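Local structure of aprataxin and PNK-like factor (5W7W) at residues 55-60 with 76-81; 64-69 with 94-99; 84-89 with 101-106. The protein acts as a histone chaperone in DNA single- and double-strand break repair, its FHA domain, the part described here, mediating interaction with XRCC1 and XRCC4. All blocks are in the same frame, centred on the assembly; numbering follows the deposited sequence.

Contact 1 (55-60 with 76-81)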
loop_
_atom_site.group_PDB
_atom_site.type_symbol
_atom_site.label_atom_id
_atom_site.label_comp_id
_atom_site.label_asym_id
_atom_site.label_seq_id
_atom_site.Cartn_x
_atom_site.Cartn_y
_atom_site.Cartn_z
ATOM N N LEU A 55 -7.401 -0.077 7.310
ATOM C CA LEU A 55 -6.856 0.131 5.980
ATOM C C LEU A 55 -6.924 -1.187 5.222
ATOM O O LEU A 55 -6.505 -2.215 5.756
ATOM C CB LEU A 55 -5.394 0.575 6.109
ATOM C CG LEU A 55 -4.608 0.676 4.801
ATOM C CD1 LEU A 55 -5.174 1.767 3.929
ATOM C CD2 LEU A 55 -3.116 0.920 5.077
ATOM N N ARG A 56 -7.454 -1.162 3.994
ATOM C CA ARG A 56 -7.445 -2.345 3.136
ATOM C C ARG A 56 -6.952 -1.967 1.750
ATOM O O ARG A 56 -7.039 -0.810 1.329
ATOM C CB ARG A 56 -8.818 -3.045 3.081
ATOM C CG ARG A 56 -9.990 -2.124 2.806
ATOM C CD ARG A 56 -11.298 -2.870 2.651
ATOM N NE ARG A 56 -12.387 -1.948 2.386
ATOM C CZ ARG A 56 -13.575 -2.295 1.899
ATOM N NH1 ARG A 56 -13.868 -3.550 1.638
ATOM N NH2 ARG A 56 -14.471 -1.337 1.683
ATOM N N ILE A 57 -6.409 -2.965 1.050
ATOM C CA ILE A 57 -5.871 -2.809 -0.299
ATOM C C ILE A 57 -6.597 -3.760 -1.236
ATOM O O ILE A 57 -6.858 -4.916 -0.893
ATOM C CB ILE A 57 -4.344 -3.070 -0.335
ATOM C CG1 ILE A 57 -3.789 -2.796 -1.734
ATOM C CG2 ILE A 57 -3.979 -4.497 0.095
ATOM C CD1 ILE A 57 -2.292 -2.726 -1.792
ATOM N N LYS A 58 -6.913 -3.263 -2.431
ATOM C CA LYS A 58 -7.475 -4.080 -3.509
ATOM C C LYS A 58 -6.558 -3.976 -4.718
ATOM O O LYS A 58 -6.438 -2.881 -5.304
ATOM C CB LYS A 58 -8.881 -3.610 -3.880
ATOM C CG LYS A 58 -9.538 -4.467 -4.963
ATOM C CD LYS A 58 -11.015 -4.145 -5.176
ATOM C CE LYS A 58 -11.223 -2.712 -5.524
ATOM N NZ LYS A 58 -12.650 -2.460 -5.950
ATOM N N PRO A 59 -5.876 -5.052 -5.113
ATOM C CA PRO A 59 -5.069 -5.014 -6.344
ATOM C C PRO A 59 -5.983 -4.944 -7.558
ATOM O O PRO A 59 -6.905 -5.754 -7.687
ATOM C CB PRO A 59 -4.311 -6.349 -6.300
ATOM C CG PRO A 59 -4.435 -6.825 -4.885
ATOM C CD PRO A 59 -5.762 -6.349 -4.444
ATOM N N ILE A 60 -5.738 -3.977 -8.452
ATOM C CA ILE A 60 -6.641 -3.750 -9.582
ATOM C C ILE A 60 -5.942 -3.795 -10.943
ATOM O O ILE A 60 -6.530 -3.394 -11.945
ATOM C CB ILE A 60 -7.472 -2.461 -9.432
ATOM C CG1 ILE A 60 -6.579 -1.224 -9.287
ATOM C CG2 ILE A 60 -8.453 -2.605 -8.281
ATOM C CD1 ILE A 60 -7.286 0.056 -9.637
ATOM N N LEU A 76 3.980 -12.110 -0.184
ATOM C CA LEU A 76 3.175 -13.082 -0.930
ATOM C C LEU A 76 2.304 -12.333 -1.922
ATOM O O LEU A 76 1.681 -11.339 -1.538
ATOM C CB LEU A 76 2.202 -13.847 -0.007
ATOM C CG LEU A 76 2.689 -14.476 1.296
ATOM C CD1 LEU A 76 1.562 -15.208 2.023
ATOM C CD2 LEU A 76 3.837 -15.418 1.011
ATOM N N PRO A 77 2.167 -12.781 -3.170
ATOM C CA PRO A 77 1.261 -12.076 -4.081
ATOM C C PRO A 77 -0.188 -12.257 -3.657
ATOM O O PRO A 77 -0.623 -13.368 -3.335
ATOM C CB PRO A 77 1.548 -12.726 -5.444
ATOM C CG PRO A 77 2.017 -14.118 -5.099
ATOM C CD PRO A 77 2.844 -13.916 -3.829
ATOM N N LEU A 78 -0.934 -11.166 -3.672
ATOM C CA LEU A 78 -2.337 -11.159 -3.290
ATOM C C LEU A 78 -3.246 -11.632 -4.419
ATOM O O LEU A 78 -3.000 -11.381 -5.596
ATOM C CB LEU A 78 -2.754 -9.741 -2.907
ATOM C CG LEU A 78 -2.215 -9.268 -1.567
ATOM C CD1 LEU A 78 -2.546 -7.797 -1.425
ATOM C CD2 LEU A 78 -2.821 -10.069 -0.424
ATOM N N LYS A 79 -4.346 -12.266 -4.038
ATOM C CA LYS A 79 -5.362 -12.642 -5.014
ATOM C C LYS A 79 -5.921 -11.367 -5.673
ATOM O O LYS A 79 -6.246 -10.399 -4.970
ATOM C CB LYS A 79 -6.475 -13.433 -4.313
ATOM C CG LYS A 79 -7.396 -14.193 -5.266
ATOM C CD LYS A 79 -8.264 -15.204 -4.495
ATOM C CE LYS A 79 -9.123 -16.033 -5.437
ATOM N NZ LYS A 79 -9.975 -16.983 -4.672
ATOM N N PRO A 80 -6.031 -11.317 -6.998
ATOM C CA PRO A 80 -6.409 -10.055 -7.649
ATOM C C PRO A 80 -7.846 -9.617 -7.381
ATOM O O PRO A 80 -8.773 -10.426 -7.279
ATOM C CB PRO A 80 -6.189 -10.344 -9.141
ATOM C CG PRO A 80 -5.175 -11.419 -9.157
ATOM C CD PRO A 80 -5.501 -12.284 -7.978
ATOM N N ASN A 81 -8.025 -8.304 -7.294
ATOM C CA ASN A 81 -9.332 -7.657 -7.306
ATOM C C ASN A 81 -10.192 -7.985 -6.103
ATOM O O ASN A 81 -11.427 -7.851 -6.169
ATOM C CB ASN A 81 -10.108 -7.938 -8.600
ATOM C CG ASN A 81 -11.087 -6.840 -8.911
ATOM O OD1 ASN A 81 -10.755 -5.664 -8.780
ATOM N ND2 ASN A 81 -12.318 -7.207 -9.286
HETATM O O HOH W 1 -12.460 -3.633 -8.457
#
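P59, the last residue of strand 54-59, meets the 76-81 segment with both its ring and its carbonyl. Its ring, CG on the exo side, crosses the L78 side chain at about a right angle, P59 CG lying 3.9 Å from L78 CB. L78 has CG anti to its own carbonyl carbon (chi1 -73°) and an extended chi2, so CD1 reaches past the proline to I57, where L78 CD1 and I57 CG2 are 3.9 Å apart. That methyl of I57 occupies the crowded position between backbone N and carbonyl carbon because CG1 takes the anti place (chi1 -176°). In the FHA beta sandwich, 54-59 and 76-77 belong to different sheets, and L78, just past the second strand, packs also on C84 and Y67. One direct hydrogen bond joins the segments: N81 N gives to P59 O at 2.8 Å, in the carbonyl plane but bent to 131° at the hydrogen. N81 and K58 run side by side in the same direction, both with CG anti to N. The K58 chain bends at chi3, and a water accepts from K58 NZ at 2.8 Å while donating to N81 OD1 at 2.7 Å. The same OD1 lies beside I60 CG2.

Contact 2 (64-69 with 94-99). With FMT (formic acid), chain D.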
loop_
_atom_site.group_PDB
_atom_site.type_symbol
_atom_site.label_atom_id
_atom_site.label_comp_id
_atom_site.label_asym_id
_atom_site.label_seq_id
_atom_site.Cartn_x
_atom_site.Cartn_y
_atom_site.Cartn_z
ATOM N N PRO A 64 0.706 -7.811 -10.006
ATOM C CA PRO A 64 0.114 -8.039 -8.684
ATOM C C PRO A 64 0.609 -7.059 -7.635
ATOM O O PRO A 64 1.566 -6.314 -7.818
ATOM C CB PRO A 64 0.554 -9.459 -8.319
ATOM C CG PRO A 64 1.715 -9.717 -9.135
ATOM C CD PRO A 64 1.610 -8.899 -10.391
ATOM N N CYS A 65 -0.070 -7.096 -6.505
ATOM C CA CYS A 65 0.433 -6.537 -5.261
ATOM C C CYS A 65 0.858 -7.670 -4.348
ATOM O O CYS A 65 0.421 -8.809 -4.518
ATOM C CB CYS A 65 -0.648 -5.748 -4.544
ATOM S SG CYS A 65 -1.242 -4.296 -5.418
ATOM N N PHE A 66 1.677 -7.343 -3.350
ATOM C CA PHE A 66 2.206 -8.332 -2.426
ATOM C C PHE A 66 1.930 -7.889 -1.002
ATOM O O PHE A 66 1.826 -6.697 -0.717
ATOM C CB PHE A 66 3.711 -8.543 -2.638
ATOM C CG PHE A 66 4.068 -8.899 -4.063
ATOM C CD1 PHE A 66 4.100 -7.933 -5.030
ATOM C CD2 PHE A 66 4.331 -10.210 -4.433
ATOM C CE1 PHE A 66 4.381 -8.242 -6.348
ATOM C CE2 PHE A 66 4.614 -10.520 -5.741
ATOM C CZ PHE A 66 4.633 -9.526 -6.701
ATOM N N TYR A 67 1.860 -8.863 -0.106
ATOM C CA TYR A 67 1.502 -8.660 1.286
ATOM C C TYR A 67 2.426 -9.462 2.185
ATOM O O TYR A 67 2.718 -10.625 1.909
ATOM C CB TYR A 67 0.086 -9.175 1.521
ATOM C CG TYR A 67 -0.370 -9.159 2.973
ATOM C CD1 TYR A 67 -0.561 -7.972 3.661
ATOM C CD2 TYR A 67 -0.621 -10.343 3.645
ATOM C CE1 TYR A 67 -0.966 -7.960 4.979
ATOM C CE2 TYR A 67 -1.040 -10.337 4.973
ATOM C CZ TYR A 67 -1.214 -9.136 5.622
ATOM O OH TYR A 67 -1.634 -9.149 6.939
ATOM N N GLN A 68 2.831 -8.860 3.299
ATOM C CA GLN A 68 3.616 -9.529 4.331
ATOM C C GLN A 68 3.032 -9.168 5.689
ATOM O O GLN A 68 3.115 -8.024 6.121
ATOM C CB GLN A 68 5.077 -9.110 4.248
ATOM C CG GLN A 68 5.956 -9.767 5.306
ATOM C CD GLN A 68 7.399 -9.304 5.223
ATOM O OE1 GLN A 68 7.842 -8.775 4.206
ATOM N NE2 GLN A 68 8.139 -9.486 6.300
ATOM N N SER A 69 2.449 -10.138 6.377
ATOM C CA SER A 69 1.983 -9.913 7.734
ATOM C C SER A 69 3.156 -9.566 8.643
ATOM O O SER A 69 4.287 -10.016 8.442
ATOM C CB SER A 69 1.291 -11.189 8.226
ATOM O OG SER A 69 0.406 -10.921 9.302
ATOM N N LEU A 94 4.328 -3.025 -4.342
ATOM C CA LEU A 94 3.829 -2.922 -5.705
ATOM C C LEU A 94 4.660 -3.718 -6.704
ATOM O O LEU A 94 4.181 -3.993 -7.809
ATOM C CB LEU A 94 3.741 -1.457 -6.143
ATOM C CG LEU A 94 2.851 -0.578 -5.268
ATOM C CD1 LEU A 94 2.795 0.820 -5.879
ATOM C CD2 LEU A 94 1.472 -1.138 -5.133
ATOM N N LEU A 95 5.890 -4.084 -6.360
ATOM C CA LEU A 95 6.669 -5.090 -7.075
ATOM C C LEU A 95 7.143 -6.087 -6.029
ATOM O O LEU A 95 7.098 -5.830 -4.824
ATOM C CB LEU A 95 7.869 -4.502 -7.835
ATOM C CG LEU A 95 7.525 -3.543 -8.963
ATOM C CD1 LEU A 95 8.801 -2.952 -9.509
ATOM C CD2 LEU A 95 6.755 -4.248 -10.079
ATOM N N VAL A 96 7.612 -7.250 -6.470
ATOM C CA VAL A 96 7.918 -8.304 -5.509
ATOM C C VAL A 96 8.989 -7.861 -4.527
ATOM O O VAL A 96 8.975 -8.288 -3.368
ATOM C CB VAL A 96 8.293 -9.614 -6.239
ATOM C CG1 VAL A 96 9.567 -9.453 -7.039
ATOM C CG2 VAL A 96 8.432 -10.758 -5.236
ATOM N N ASP A 97 9.938 -7.038 -4.971
ATOM C CA ASP A 97 11.118 -6.694 -4.184
ATOM C C ASP A 97 11.416 -5.204 -4.212
ATOM O O ASP A 97 12.549 -4.800 -3.937
ATOM C CB ASP A 97 12.341 -7.480 -4.653
ATOM C CG ASP A 97 12.666 -7.243 -6.107
ATOM O OD1 ASP A 97 11.979 -6.451 -6.786
ATOM O OD2 ASP A 97 13.629 -7.885 -6.599
ATOM N N LYS A 98 10.432 -4.378 -4.544
ATOM C CA LYS A 98 10.636 -2.944 -4.662
ATOM C C LYS A 98 9.305 -2.256 -4.393
ATOM O O LYS A 98 8.238 -2.852 -4.586
ATOM C CB LYS A 98 11.154 -2.579 -6.062
ATOM C CG LYS A 98 11.708 -1.176 -6.195
ATOM C CD LYS A 98 12.338 -0.942 -7.580
ATOM C CE LYS A 98 12.890 0.472 -7.764
ATOM N NZ LYS A 98 13.944 0.797 -6.782
ATOM N N TYR A 99 9.365 -1.000 -3.949
ATOM C CA TYR A 99 8.167 -0.243 -3.603
ATOM C C TYR A 99 7.357 -0.956 -2.513
ATOM O O TYR A 99 6.157 -1.232 -2.658
ATOM C CB TYR A 99 7.315 0.058 -4.840
ATOM C CG TYR A 99 8.102 0.637 -5.993
ATOM C CD1 TYR A 99 8.821 1.814 -5.840
ATOM C CD2 TYR A 99 8.136 0.006 -7.223
ATOM C CE1 TYR A 99 9.543 2.357 -6.893
ATOM C CE2 TYR A 99 8.864 0.538 -8.280
ATOM C CZ TYR A 99 9.561 1.704 -8.105
ATOM O OH TYR A 99 10.299 2.231 -9.158
HETATM C C FMT D . 11.742 1.603 -3.701
HETATM O O1 FMT D . 12.554 2.053 -4.518
HETATM O O2 FMT D . 11.857 0.475 -3.230
HETATM O O HOH W 2 3.520 -5.900 -9.630
#
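F66 lays its ring against the backbone of the loop that follows strand 91-93. V96 CA stands over the middle of one ring face, 3.7 Å from the F66 ring centroid and 13° off the normal, a well-centred CH-pi contact. F66 CG is anti to its carbonyl carbon (chi1 -55°), which brings the far end of the ring to the loop: F66 CE1 is 3.4 Å from V96 N, and F66 CZ is 3.7 Å from V96 CB.

L94 meets the partner segment through its side chain and its carbonyl. Its side chain starts away from the partner, yet CD2 swings back to lie 4.2 Å from C65 SG. L94 O sits at the ring edge of F66, near its plane, and faces P64 O. Two acceptors cannot bond each other, and one water settles the pair by donating to P64 O and to L94 O, at 2.7 Å each. H45 NE2 is also hydrogen-bonded to P64 O.

Backbone bonds from L94 N to Y99 O and from L95 N to K98 O close the loop on itself, making 94-99 a hairpin connection between strands 91-93 and 100-105 of the FHA beta sandwich.

Contact 3 (84-89 with 101-106). With FMT (formic acid), chain C.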
loop_
_atom_site.group_PDB
_atom_site.type_symbol
_atom_site.label_atom_id
_atom_site.label_comp_id
_atom_site.label_asym_id
_atom_site.label_seq_id
_atom_site.Cartn_x
_atom_site.Cartn_y
_atom_site.Cartn_z
ATOM N N CYS A 84 -7.782 -6.924 0.929
ATOM C CA CYS A 84 -7.000 -7.490 2.017
ATOM C C CYS A 84 -6.752 -6.401 3.051
ATOM O O CYS A 84 -6.252 -5.325 2.709
ATOM C CB CYS A 84 -5.643 -7.972 1.484
ATOM S SG CYS A 84 -4.544 -8.730 2.700
ATOM N N TYR A 85 -7.079 -6.673 4.307
ATOM C CA TYR A 85 -6.775 -5.738 5.384
ATOM C C TYR A 85 -5.283 -5.693 5.677
ATOM O O TYR A 85 -4.582 -6.711 5.666
ATOM C CB TYR A 85 -7.598 -6.059 6.651
ATOM C CG TYR A 85 -8.996 -5.518 6.529
ATOM C CD1 TYR A 85 -9.205 -4.148 6.552
ATOM C CD2 TYR A 85 -10.097 -6.339 6.335
ATOM C CE1 TYR A 85 -10.458 -3.600 6.387
ATOM C CE2 TYR A 85 -11.364 -5.801 6.174
ATOM C CZ TYR A 85 -11.536 -4.428 6.190
ATOM O OH TYR A 85 -12.787 -3.884 6.018
ATOM N N LEU A 86 -4.804 -4.484 5.943
ATOM C CA LEU A 86 -3.409 -4.223 6.284
ATOM C C LEU A 86 -3.397 -3.680 7.701
ATOM O O LEU A 86 -3.762 -2.517 7.930
ATOM C CB LEU A 86 -2.827 -3.194 5.328
ATOM C CG LEU A 86 -2.868 -3.552 3.845
ATOM C CD1 LEU A 86 -2.323 -2.404 3.005
ATOM C CD2 LEU A 86 -2.096 -4.835 3.573
ATOM N N ASN A 87 -2.968 -4.502 8.633
ATOM C CA ASN A 87 -2.885 -4.072 10.017
ATOM C C ASN A 87 -1.603 -3.271 10.231
ATOM O O ASN A 87 -0.613 -3.461 9.518
ATOM C CB ASN A 87 -2.889 -5.284 10.935
ATOM C CG ASN A 87 -4.145 -6.095 10.798
ATOM O OD1 ASN A 87 -5.247 -5.568 10.962
ATOM N ND2 ASN A 87 -3.997 -7.359 10.425
ATOM N N PRO A 88 -1.588 -2.385 11.219
ATOM C CA PRO A 88 -0.348 -1.678 11.527
ATOM C C PRO A 88 0.779 -2.674 11.760
ATOM O O PRO A 88 0.610 -3.690 12.446
ATOM C CB PRO A 88 -0.702 -0.896 12.793
ATOM C CG PRO A 88 -2.190 -0.668 12.678
ATOM C CD PRO A 88 -2.692 -1.966 12.103
ATOM N N GLY A 89 1.934 -2.393 11.153
ATOM C CA GLY A 89 3.070 -3.273 11.166
ATOM C C GLY A 89 3.185 -4.198 9.970
ATOM O O GLY A 89 4.288 -4.678 9.681
ATOM N N PHE A 101 6.104 -0.993 1.466
ATOM C CA PHE A 101 5.693 -0.045 2.489
ATOM C C PHE A 101 5.175 -0.763 3.714
ATOM O O PHE A 101 4.377 -1.684 3.601
ATOM C CB PHE A 101 4.576 0.843 1.957
ATOM C CG PHE A 101 4.984 1.675 0.780
ATOM C CD1 PHE A 101 5.538 2.942 0.950
ATOM C CD2 PHE A 101 4.845 1.185 -0.498
ATOM C CE1 PHE A 101 5.927 3.696 -0.150
ATOM C CE2 PHE A 101 5.253 1.937 -1.590
ATOM C CZ PHE A 101 5.801 3.186 -1.407
ATOM N N ARG A 102 5.607 -0.305 4.882
ATOM C CA ARG A 102 5.054 -0.725 6.153
ATOM C C ARG A 102 3.922 0.220 6.529
ATOM O O ARG A 102 3.995 1.426 6.290
ATOM C CB ARG A 102 6.135 -0.717 7.235
ATOM C CG ARG A 102 5.628 -1.305 8.528
ATOM C CD ARG A 102 6.659 -1.360 9.645
ATOM N NE ARG A 102 7.888 -2.052 9.249
ATOM C CZ ARG A 102 8.094 -3.362 9.354
ATOM N NH1 ARG A 102 7.160 -4.164 9.837
ATOM N NH2 ARG A 102 9.241 -3.905 8.970
ATOM N N ILE A 103 2.886 -0.331 7.134
ATOM C CA ILE A 103 1.740 0.444 7.603
ATOM C C ILE A 103 1.988 0.910 9.030
ATOM O O ILE A 103 2.247 0.093 9.919
ATOM C CB ILE A 103 0.471 -0.411 7.551
ATOM C CG1 ILE A 103 0.214 -0.967 6.152
ATOM C CG2 ILE A 103 -0.730 0.356 8.047
ATOM C CD1 ILE A 103 0.345 0.001 5.020
ATOM N N LEU A 104 1.862 2.206 9.254
ATOM C CA LEU A 104 1.920 2.778 10.589
ATOM C C LEU A 104 0.599 3.458 10.928
ATOM O O LEU A 104 0.019 4.153 10.097
ATOM C CB LEU A 104 3.040 3.826 10.663
ATOM C CG LEU A 104 4.454 3.282 10.453
ATOM C CD1 LEU A 104 5.444 4.419 10.505
ATOM C CD2 LEU A 104 4.812 2.216 11.448
ATOM N N SER A 105 0.129 3.261 12.157
ATOM C CA SER A 105 -1.028 3.988 12.659
ATOM C C SER A 105 -0.591 5.259 13.377
ATOM O O SER A 105 0.346 5.238 14.184
ATOM C CB SER A 105 -1.828 3.103 13.612
ATOM O OG SER A 105 -1.040 2.733 14.723
ATOM N N ILE A 106 -1.278 6.359 13.074
ATOM C CA ILE A 106 -1.003 7.679 13.644
ATOM C C ILE A 106 -2.307 8.272 14.167
ATOM O O ILE A 106 -3.392 7.791 13.816
ATOM C CB ILE A 106 -0.398 8.635 12.599
ATOM C CG1 ILE A 106 -1.391 8.916 11.457
ATOM C CG2 ILE A 106 0.916 8.067 12.040
ATOM C CD1 ILE A 106 -0.972 10.061 10.548
HETATM C C FMT C . 10.862 -0.505 7.946
HETATM O O1 FMT C . 11.304 -1.642 8.020
HETATM O O2 FMT C . 9.668 -0.280 8.102
#
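The backbone of 86-89 runs, end to end, at 92° to the 102-105 part of strand 100-105 and meets it closest at P88 and I103, where G89 N donates to I103 O at 2.8 Å, nearly straight at 174° and in the carbonyl plane. P88 CA adds a CH...O contact to that oxygen at 3.5 Å. G89 has a positive phi, which suits glycine.

I103 CG1 lies anti to the carbonyl carbon and 3.9 Å from L86 CB, the two side chains crossing at about a right angle; CG2 turns instead to P88 CA. P88 CG packs on S105 CB at 3.9 Å.

R102 bends at chi3, turning the edge of its guanidinium to G89 O, but the 2.9 Å bond from R102 NH1 to G89 O is weak, its angle poor. R102 NE and NH2 donate to a formic acid molecule, which Q11 NE2 also binds.

Here the chain of the FHA beta sandwich passes from strand 84-85 of the four-stranded sheet to the six-stranded one: L86 packs on I57 of its neighbour strand 54-59, I103 meets L55 of that strand across the two sheets, both reach F92 of strand 91-93, and L10 of strand 8-12 flanks I103.

In the fold
From the N terminus, the first segment reached lies on strand 54-59, and contact 1 closes the loop from it to 76-81. Contact 2 opens within that loop, at 64-69, and closes only at 94-99, so the two cross. They touch through paired strands: L78 N and L76 N probably bond to C65 O and Y67 O. Contact 3 opens at 84-89, after contact 1 has closed, and ends at 101-106 beyond contact 2, which it also crosses. Contacts 1 and 3 follow in series, yet strands 54-59 and 84-85 are sheet neighbours. Contacts 1 and 3 connect the four-stranded sheet or its continuation with the six-stranded one, whereas contact 2 joins parts of the latter.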